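Local structure of DotU family type IV/VI secretion system protein (Acinetobacter baumannii, 6Y4R) at residues E68-Q73 with F79-S84; E109-R114 with L119-V124; D36-F41 with A61-I66. The protein forms the cytoplasmic domain of TssL, a DotU-family component of the type VI secretion system, and probably belongs to its membrane complex. All coordinates share one frame; numbering follows the deposited sequence.

Contact 1 (E68-Q73 with F79-S84); sequences ETIVTQ and FNLQNS
The loop connection between helix 52-71 and the short helix 79-85 is tied here by one glutamine: Gln82 reaches back to the backbone where helix 52-71 gives way to the linking loop. Its amide nitrogen spends its two N-H groups on two carbonyls of the preceding segment. NE2 of Gln82 lies 2.8 Å from O of Ile70, in a nearly straight bond (N-H...O 172°) whose acceptor sits in the amide plane. The second N-H, the one on the OE1 side of the amide, goes to O of Gln73 at 2.6 Å; the donor stands slightly tilted from that carbonyl's plane. With both acceptors close to the amide plane, the terminal group is fixed in its rotation. Gln82 gets there with CG anti to its carbonyl carbon and an extended chain beyond (chi2 172°), which carries CD across the gap between the helices.

The last carbonyls of a helix lack N-H partners from a following turn; here Gln82 serves O of Ile70, and O of Gln73 just beyond in the loop. O of Ile70 also receives a weak bond from N of Gln73. Beneath the polar grip lies an apolar patch. CG2 of Ile70 rests 4.2 Å from CG of Gln82, the two side chains running past each other in opposite directions, and 4.3 Å from CG of Leu81. Ile70 also meets Ile18 of helix 9-19, while Leu81 packs on Pro24 and Pro27. On helix 52-71, the carboxylate of Glu68 forms a salt bridge with Arg138.

Contact 2 (E109-R114 with L119-V124); sequences EQLRSR and LAALEV
Apolar packing between Leu111 and the pair Ala121 and Leu122 closes a helical hairpin, in which helix 100-114 turns back through a four-residue loop into helix 119-130. No hydrogen bond crosses the interface. Leu111 enters with CB and both methyls: CB lies 3.9 Å from CB of Leu122, CD1 comes over the backbone at 3.9 Å from CA of Leu122, and CD2 is 4.1 Å from CB of Ala121. The small alanine lets the leucine branch approach the helix surface, CB of Ala121 lying near both CD1 and CD2 of Leu111.

The two short segments run at 136° to each other, a splayed rather than strictly antiparallel hairpin, and their axes come within 9.0 Å. Leu122 answers from its side with CG anti to the backbone N (chi1 171°). Its CD1 is thereby placed 3.9 Å from CB of Leu111 and 3.9 Å from CG of Arg112, whose aliphatic part crosses the leucine obliquely at the border of the hydrophobic patch.

Helix 143-159 lies along this border: Val152 touches both Arg112 and Leu122. The guanidinium group of Arg112 turns to charge instead, with NE in a salt bridge to Glu155 of that helix and NH1 in a weak one to Glu109. Across helix 119-130, Ala121 also meets Asp54 of helix 52-71.

Contact 3 (D36-F41 with A61-I66); sequences DLLNRF and AFCALI
Leu38 of helix 27-47 packs with one methyl on Phe62 and the other on Cys63 of helix 52-71, a buried contact in the all-helical bundle of this DotU-family domain. The backbones are well apart, the nearest CA atoms being those of Leu38 and Phe62 at 9.0 Å, so side chains alone bridge the helices. All three taking part are buried.

The forked end of Leu38 does the work of one helix, each methyl choosing a different neighbour on the other. With CG anti to its carbonyl carbon and beside the backbone N (chi1 -56°), and with CD1 continuing the chain in an extended line, the fork is directed at the facing helix. CD2 is the branch that meets the aromatic ring: it lies 3.6 Å from CD2 of Phe62 and 3.9 Å from CE2 of the same ring, coming at it aslant.

Phe62 has CG anti to its backbone N instead (chi1 174°), which sets the CD2-CE2 side of the ring beside the leucine methyl. Ile15 of helix 9-19 also touches this phenylalanine, and Leu37 packs on Leu14 of the same helix, which therefore borders the contact. Cys63 comes next in sequence but leaves its helix in another direction.

Leu94 of helix 90-95 touches both Leu38 and Cys63, and so joins a third helix to the pair. One turn after Leu38, Phe41 continues the packing against Ala58 and Lys59 of helix 52-71. The thiol is met by the other branch of the leucine fork, with SG of Cys63 3.6 Å from CD1 of Leu38.

Contacts 1 and 3 share helix 52-71; contact 2 meets that helix through Val124 on Ala61. Contact 3 uses the 61-66 part of the helix and contact 1 its 68-73 part, with centres about 17 Å apart and no touch beyond their adjoining in sequence. Contact 2 lies about 17 Å, centre to centre, from contact 3 and meets it directly: CG1 of Val124 is 4.3 Å from CB of Ala61. Contacts 1 and 2 fall on opposite sides of the chain's centre, about 29 Å apart between centres and about 12 Å between nearest atoms. Contact 3, its centre about 7 Å from that of the chain, is the most central of the three.

Contact 1 (E68-Q73 with F79-S84)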
loop_
_atom_site.group_PDB
_atom_site.type_symbol
_atom_site.label_atom_id
_atom_site.label_comp_id
_atom_site.label_asym_id
_atom_site.label_seq_id
_atom_site.Cartn_x
_atom_site.Cartn_y
_atom_site.Cartn_z
ATOM N N GLU A 68 2.749 7.152 3.207
ATOM C CA GLU A 68 4.074 7.686 2.889
ATOM C C GLU A 68 4.083 8.500 1.607
ATOM O O GLU A 68 4.893 9.424 1.469
ATOM C CB GLU A 68 5.110 6.562 2.838
ATOM C CG GLU A 68 6.399 6.934 2.098
ATOM C CD GLU A 68 7.381 5.771 1.923
ATOM O OE1 GLU A 68 7.750 5.165 2.944
ATOM O OE2 GLU A 68 7.780 5.453 0.778
ATOM N N THR A 69 3.198 8.180 0.668
ATOM C CA THR A 69 3.044 9.014 -0.515
ATOM C C THR A 69 2.678 10.436 -0.111
ATOM O O THR A 69 3.224 11.410 -0.644
ATOM C CB THR A 69 1.979 8.418 -1.435
ATOM O OG1 THR A 69 2.392 7.117 -1.864
ATOM C CG2 THR A 69 1.752 9.290 -2.634
ATOM N N ILE A 70 1.735 10.563 0.827
ATOM C CA ILE A 70 1.251 11.871 1.261
ATOM C C ILE A 70 2.301 12.597 2.100
ATOM O O ILE A 70 2.553 13.789 1.902
ATOM C CB ILE A 70 -0.071 11.713 2.027
ATOM C CG1 ILE A 70 -1.200 11.400 1.045
ATOM C CG2 ILE A 70 -0.341 12.960 2.882
ATOM C CD1 ILE A 70 -2.482 11.055 1.697
ATOM N N VAL A 71 2.905 11.906 3.069
ATOM C CA VAL A 71 3.804 12.589 3.994
ATOM C C VAL A 71 5.139 12.992 3.345
ATOM O O VAL A 71 5.765 13.960 3.793
ATOM C CB VAL A 71 3.983 11.715 5.266
ATOM C CG1 VAL A 71 4.937 10.500 5.038
ATOM C CG2 VAL A 71 4.418 12.563 6.442
ATOM N N THR A 72 5.591 12.299 2.289
ATOM C CA THR A 72 6.865 12.614 1.631
ATOM C C THR A 72 6.762 13.799 0.672
ATOM O O THR A 72 7.794 14.318 0.214
ATOM C CB THR A 72 7.423 11.397 0.879
ATOM O OG1 THR A 72 6.404 10.806 0.057
ATOM C CG2 THR A 72 7.956 10.370 1.863
ATOM N N GLN A 73 5.550 14.197 0.312
ATOM C CA GLN A 73 5.366 15.287 -0.625
ATOM C C GLN A 73 6.034 16.561 -0.136
ATOM O O GLN A 73 5.817 17.003 0.992
ATOM C CB GLN A 73 3.874 15.517 -0.827
ATOM C CG GLN A 73 3.195 14.429 -1.622
ATOM C CD GLN A 73 3.900 14.121 -2.945
ATOM O OE1 GLN A 73 3.976 12.965 -3.346
ATOM N NE2 GLN A 73 4.345 15.162 -3.659
ATOM N N PHE A 79 0.470 21.163 1.529
ATOM C CA PHE A 79 0.658 21.516 2.933
ATOM C C PHE A 79 -0.621 21.307 3.745
ATOM O O PHE A 79 -0.555 20.818 4.875
ATOM C CB PHE A 79 1.173 22.962 3.012
ATOM C CG PHE A 79 1.179 23.570 4.397
ATOM C CD1 PHE A 79 0.279 24.581 4.722
ATOM C CD2 PHE A 79 2.108 23.169 5.356
ATOM C CE1 PHE A 79 0.285 25.174 5.990
ATOM C CE2 PHE A 79 2.130 23.753 6.631
ATOM C CZ PHE A 79 1.214 24.761 6.946
ATOM N N ASN A 80 -1.794 21.660 3.192
ATOM C CA ASN A 80 -3.039 21.442 3.935
ATOM C C ASN A 80 -3.479 19.988 3.952
ATOM O O ASN A 80 -4.059 19.547 4.949
ATOM C CB ASN A 80 -4.188 22.306 3.402
ATOM C CG ASN A 80 -3.964 23.788 3.606
ATOM O OD1 ASN A 80 -3.277 24.201 4.553
ATOM N ND2 ASN A 80 -4.556 24.606 2.732
ATOM N N LEU A 81 -3.183 19.213 2.908
ATOM C CA LEU A 81 -3.545 17.798 2.957
ATOM C C LEU A 81 -2.659 17.043 3.932
ATOM O O LEU A 81 -3.129 16.139 4.634
ATOM C CB LEU A 81 -3.480 17.173 1.571
ATOM C CG LEU A 81 -3.393 15.644 1.501
ATOM C CD1 LEU A 81 -4.719 15.003 1.859
ATOM C CD2 LEU A 81 -3.009 15.281 0.081
ATOM N N GLN A 82 -1.382 17.421 4.008
ATOM C CA GLN A 82 -0.483 16.805 4.979
ATOM C C GLN A 82 -0.880 17.190 6.399
ATOM O O GLN A 82 -0.900 16.340 7.293
ATOM C CB GLN A 82 0.963 17.195 4.668
ATOM C CG GLN A 82 1.430 16.700 3.276
ATOM C CD GLN A 82 2.797 17.229 2.864
ATOM O OE1 GLN A 82 3.111 18.401 3.061
ATOM N NE2 GLN A 82 3.612 16.366 2.286
ATOM N N ASN A 83 -1.254 18.451 6.622
ATOM C CA ASN A 83 -1.608 18.886 7.972
ATOM C C ASN A 83 -2.883 18.238 8.496
ATOM O O ASN A 83 -3.038 18.088 9.716
ATOM C CB ASN A 83 -1.738 20.397 8.046
ATOM C CG ASN A 83 -0.404 21.090 8.150
ATOM O OD1 ASN A 83 0.555 20.545 8.724
ATOM N ND2 ASN A 83 -0.348 22.328 7.668
ATOM N N SER A 84 -3.843 17.940 7.622
ATOM C CA SER A 84 -5.006 17.198 8.094
ATOM C C SER A 84 -4.700 15.705 8.240
ATOM O O SER A 84 -5.243 15.040 9.129
ATOM C CB SER A 84 -6.211 17.468 7.193
ATOM O OG SER A 84 -6.132 16.774 5.970
#

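Contact 2 (E109-R114 with L119-V124)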
loop_
_atom_site.group_PDB
_atom_site.type_symbol
_atom_site.label_atom_id
_atom_site.label_comp_id
_atom_site.label_asym_id
_atom_site.label_seq_id
_atom_site.Cartn_x
_atom_site.Cartn_y
_atom_site.Cartn_z
ATOM N N GLU A 109 8.593 -10.737 3.492
ATOM C CA GLU A 109 9.448 -11.923 3.537
ATOM C C GLU A 109 8.650 -13.173 3.890
ATOM O O GLU A 109 9.013 -14.284 3.471
ATOM C CB GLU A 109 10.583 -11.741 4.554
ATOM C CG GLU A 109 11.432 -10.484 4.431
ATOM C CD GLU A 109 12.286 -10.431 3.177
ATOM O OE1 GLU A 109 12.328 -11.414 2.425
ATOM O OE2 GLU A 109 12.906 -9.372 2.910
ATOM N N GLN A 110 7.575 -13.015 4.676
ATOM C CA GLN A 110 6.681 -14.134 4.953
ATOM C C GLN A 110 5.956 -14.593 3.692
ATOM O O GLN A 110 5.752 -15.799 3.502
ATOM C CB GLN A 110 5.655 -13.766 6.026
ATOM C CG GLN A 110 6.234 -13.369 7.366
ATOM C CD GLN A 110 5.140 -12.946 8.351
ATOM O OE1 GLN A 110 4.839 -11.747 8.523
ATOM N NE2 GLN A 110 4.538 -13.940 9.008
ATOM N N LEU A 111 5.553 -13.640 2.821
ATOM C CA LEU A 111 4.790 -13.979 1.616
ATOM C C LEU A 111 5.670 -14.531 0.512
ATOM O O LEU A 111 5.222 -15.384 -0.267
ATOM C CB LEU A 111 4.025 -12.786 1.066
ATOM C CG LEU A 111 3.163 -11.958 1.974
ATOM C CD1 LEU A 111 2.711 -10.645 1.240
ATOM C CD2 LEU A 111 2.042 -12.880 2.406
ATOM N N ARG A 112 6.902 -14.029 0.395
ATOM C CA ARG A 112 7.833 -14.627 -0.550
ATOM C C ARG A 112 8.039 -16.090 -0.191
ATOM O O ARG A 112 8.082 -16.959 -1.070
ATOM C CB ARG A 112 9.169 -13.876 -0.531
ATOM C CG ARG A 112 9.128 -12.433 -0.993
ATOM C CD ARG A 112 10.472 -11.713 -0.821
ATOM N NE ARG A 112 11.458 -12.158 -1.810
ATOM C CZ ARG A 112 12.766 -11.911 -1.749
ATOM N NH1 ARG A 112 13.267 -11.207 -0.748
ATOM N NH2 ARG A 112 13.572 -12.373 -2.698
ATOM N N SER A 113 8.129 -16.375 1.115
ATOM C CA SER A 113 8.330 -17.739 1.601
ATOM C C SER A 113 7.127 -18.631 1.306
ATOM O O SER A 113 7.280 -19.835 1.063
ATOM C CB SER A 113 8.607 -17.720 3.101
ATOM O OG SER A 113 7.403 -17.571 3.833
ATOM N N ARG A 114 5.915 -18.082 1.423
ATOM C CA ARG A 114 4.722 -18.880 1.166
ATOM C C ARG A 114 4.391 -19.011 -0.314
ATOM O O ARG A 114 3.515 -19.815 -0.650
ATOM C CB ARG A 114 3.504 -18.326 1.905
ATOM C CG ARG A 114 3.610 -18.414 3.415
ATOM C CD ARG A 114 3.477 -19.855 3.901
ATOM N NE ARG A 114 2.346 -20.564 3.307
ATOM C CZ ARG A 114 1.071 -20.425 3.661
ATOM N NH1 ARG A 114 0.714 -19.536 4.586
ATOM N NH2 ARG A 114 0.138 -21.145 3.044
ATOM N N LEU A 119 0.190 -15.778 -3.033
ATOM C CA LEU A 119 0.651 -14.989 -4.171
ATOM C C LEU A 119 -0.270 -13.823 -4.476
ATOM O O LEU A 119 0.179 -12.824 -5.049
ATOM C CB LEU A 119 0.793 -15.884 -5.400
ATOM C CG LEU A 119 0.877 -15.270 -6.801
ATOM C CD1 LEU A 119 2.210 -14.626 -7.043
ATOM C CD2 LEU A 119 0.636 -16.358 -7.847
ATOM N N ALA A 120 -1.556 -13.930 -4.135
ATOM C CA ALA A 120 -2.444 -12.779 -4.310
ATOM C C ALA A 120 -2.014 -11.633 -3.402
ATOM O O ALA A 120 -1.955 -10.479 -3.832
ATOM C CB ALA A 120 -3.904 -13.161 -4.054
ATOM N N ALA A 121 -1.700 -11.936 -2.140
ATOM C CA ALA A 121 -1.180 -10.899 -1.255
ATOM C C ALA A 121 0.158 -10.365 -1.752
ATOM O O ALA A 121 0.405 -9.154 -1.711
ATOM C CB ALA A 121 -1.015 -11.444 0.166
ATOM N N LEU A 122 1.015 -11.244 -2.275
ATOM C CA LEU A 122 2.370 -10.813 -2.608
ATOM C C LEU A 122 2.386 -9.934 -3.850
ATOM O O LEU A 122 3.245 -9.056 -3.968
ATOM C CB LEU A 122 3.301 -12.030 -2.727
ATOM C CG LEU A 122 4.723 -11.899 -3.274
ATOM C CD1 LEU A 122 5.609 -11.273 -2.210
ATOM C CD2 LEU A 122 5.244 -13.265 -3.619
ATOM N N GLU A 123 1.425 -10.124 -4.757
ATOM C CA GLU A 123 1.276 -9.234 -5.910
ATOM C C GLU A 123 0.945 -7.801 -5.490
ATOM O O GLU A 123 1.353 -6.843 -6.157
ATOM C CB GLU A 123 0.175 -9.768 -6.819
ATOM C CG GLU A 123 0.625 -10.680 -7.945
ATOM C CD GLU A 123 -0.499 -11.588 -8.424
ATOM O OE1 GLU A 123 -1.567 -11.556 -7.787
ATOM O OE2 GLU A 123 -0.373 -12.241 -9.494
ATOM N N VAL A 124 0.174 -7.644 -4.408
ATOM C CA VAL A 124 -0.135 -6.327 -3.843
ATOM C C VAL A 124 1.120 -5.683 -3.250
ATOM O O VAL A 124 1.397 -4.499 -3.487
ATOM C CB VAL A 124 -1.276 -6.441 -2.803
ATOM C CG1 VAL A 124 -1.425 -5.169 -1.991
ATOM C CG2 VAL A 124 -2.606 -6.766 -3.482
#

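Contact 3 (D36-F41 with A61-I66)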
loop_
_atom_site.group_PDB
_atom_site.type_symbol
_atom_site.label_atom_id
_atom_site.label_comp_id
_atom_site.label_asym_id
_atom_site.label_seq_id
_atom_site.Cartn_x
_atom_site.Cartn_y
_atom_site.Cartn_z
ATOM N N ASP A 36 -13.823 4.252 2.889
ATOM C CA ASP A 36 -14.937 3.515 2.307
ATOM C C ASP A 36 -14.462 2.591 1.195
ATOM O O ASP A 36 -15.064 1.535 0.977
ATOM C CB ASP A 36 -16.009 4.479 1.794
ATOM C CG ASP A 36 -17.309 3.771 1.428
ATOM O OD1 ASP A 36 -17.589 2.691 1.995
ATOM O OD2 ASP A 36 -18.051 4.295 0.567
ATOM N N LEU A 37 -13.360 2.933 0.523
ATOM C CA LEU A 37 -12.834 2.037 -0.497
ATOM C C LEU A 37 -12.173 0.828 0.117
ATOM O O LEU A 37 -12.135 -0.232 -0.520
ATOM C CB LEU A 37 -11.791 2.722 -1.370
ATOM C CG LEU A 37 -12.200 3.801 -2.354
ATOM C CD1 LEU A 37 -10.909 4.456 -2.833
ATOM C CD2 LEU A 37 -13.056 3.256 -3.495
ATOM N N LEU A 38 -11.618 0.973 1.331
ATOM C CA LEU A 38 -11.035 -0.186 2.003
ATOM C C LEU A 38 -12.095 -1.118 2.577
ATOM O O LEU A 38 -11.883 -2.332 2.602
ATOM C CB LEU A 38 -10.045 0.239 3.097
ATOM C CG LEU A 38 -8.867 1.143 2.706
ATOM C CD1 LEU A 38 -8.211 1.748 3.934
ATOM C CD2 LEU A 38 -7.837 0.368 1.884
ATOM N N ASN A 39 -13.247 -0.593 2.998
ATOM C CA ASN A 39 -14.341 -1.469 3.413
ATOM C C ASN A 39 -15.020 -2.133 2.216
ATOM O O ASN A 39 -15.355 -3.322 2.282
ATOM C CB ASN A 39 -15.354 -0.699 4.257
ATOM C CG ASN A 39 -14.760 -0.200 5.565
ATOM O OD1 ASN A 39 -14.973 0.954 5.944
ATOM N ND2 ASN A 39 -13.913 -1.017 6.192
ATOM N N ARG A 40 -15.265 -1.378 1.130
ATOM C CA ARG A 40 -15.676 -1.994 -0.135
ATOM C C ARG A 40 -14.738 -3.125 -0.529
ATOM O O ARG A 40 -15.179 -4.222 -0.890
ATOM C CB ARG A 40 -15.689 -0.972 -1.269
ATOM C CG ARG A 40 -16.601 0.171 -1.073
ATOM C CD ARG A 40 -17.657 0.252 -2.128
ATOM N NE ARG A 40 -18.480 1.433 -1.886
ATOM C CZ ARG A 40 -19.727 1.584 -2.315
ATOM N NH1 ARG A 40 -20.318 0.615 -3.009
ATOM N NH2 ARG A 40 -20.385 2.703 -2.042
ATOM N N PHE A 41 -13.431 -2.843 -0.525
ATOM C CA PHE A 41 -12.442 -3.857 -0.867
ATOM C C PHE A 41 -12.530 -5.059 0.043
ATOM O O PHE A 41 -12.370 -6.191 -0.414
ATOM C CB PHE A 41 -11.029 -3.255 -0.813
ATOM C CG PHE A 41 -9.938 -4.258 -0.600
ATOM C CD1 PHE A 41 -9.150 -4.182 0.521
ATOM C CD2 PHE A 41 -9.646 -5.231 -1.534
ATOM C CE1 PHE A 41 -8.119 -5.089 0.729
ATOM C CE2 PHE A 41 -8.607 -6.146 -1.316
ATOM C CZ PHE A 41 -7.851 -6.062 -0.198
ATOM N N ALA A 61 -0.749 -2.990 3.470
ATOM C CA ALA A 61 0.214 -2.471 2.509
ATOM C C ALA A 61 -0.300 -1.201 1.859
ATOM O O ALA A 61 0.470 -0.260 1.626
ATOM C CB ALA A 61 0.512 -3.528 1.439
ATOM N N PHE A 62 -1.590 -1.163 1.521
ATOM C CA PHE A 62 -2.132 0.029 0.878
ATOM C C PHE A 62 -2.118 1.218 1.833
ATOM O O PHE A 62 -1.889 2.354 1.412
ATOM C CB PHE A 62 -3.547 -0.239 0.374
ATOM C CG PHE A 62 -4.242 0.975 -0.178
ATOM C CD1 PHE A 62 -4.281 1.190 -1.544
ATOM C CD2 PHE A 62 -4.874 1.895 0.660
ATOM C CE1 PHE A 62 -4.927 2.310 -2.070
ATOM C CE2 PHE A 62 -5.517 3.024 0.140
ATOM C CZ PHE A 62 -5.546 3.224 -1.222
ATOM N N CYS A 63 -2.396 0.981 3.116
ATOM C CA CYS A 63 -2.367 2.065 4.092
ATOM C C CYS A 63 -0.941 2.541 4.358
ATOM O O CYS A 63 -0.690 3.749 4.462
ATOM C CB CYS A 63 -3.056 1.621 5.379
ATOM S SG CYS A 63 -4.861 1.403 5.175
ATOM N N ALA A 64 0.014 1.616 4.466
ATOM C CA ALA A 64 1.406 2.040 4.579
ATOM C C ALA A 64 1.821 2.879 3.368
ATOM O O ALA A 64 2.574 3.850 3.508
ATOM C CB ALA A 64 2.319 0.824 4.758
ATOM N N LEU A 65 1.312 2.537 2.181
ATOM C CA LEU A 65 1.716 3.187 0.932
ATOM C C LEU A 65 1.079 4.562 0.759
ATOM O O LEU A 65 1.746 5.508 0.324
ATOM C CB LEU A 65 1.381 2.278 -0.250
ATOM C CG LEU A 65 1.294 2.833 -1.665
ATOM C CD1 LEU A 65 2.663 3.191 -2.199
ATOM C CD2 LEU A 65 0.641 1.801 -2.548
ATOM N N ILE A 66 -0.228 4.675 1.025
ATOM C CA ILE A 66 -0.908 5.971 0.946
ATOM C C ILE A 66 -0.361 6.931 1.997
ATOM O O ILE A 66 -0.216 8.131 1.734
ATOM C CB ILE A 66 -2.434 5.794 1.082
ATOM C CG1 ILE A 66 -3.162 7.124 0.892
ATOM C CG2 ILE A 66 -2.807 5.186 2.435
ATOM C CD1 ILE A 66 -2.887 7.776 -0.411
#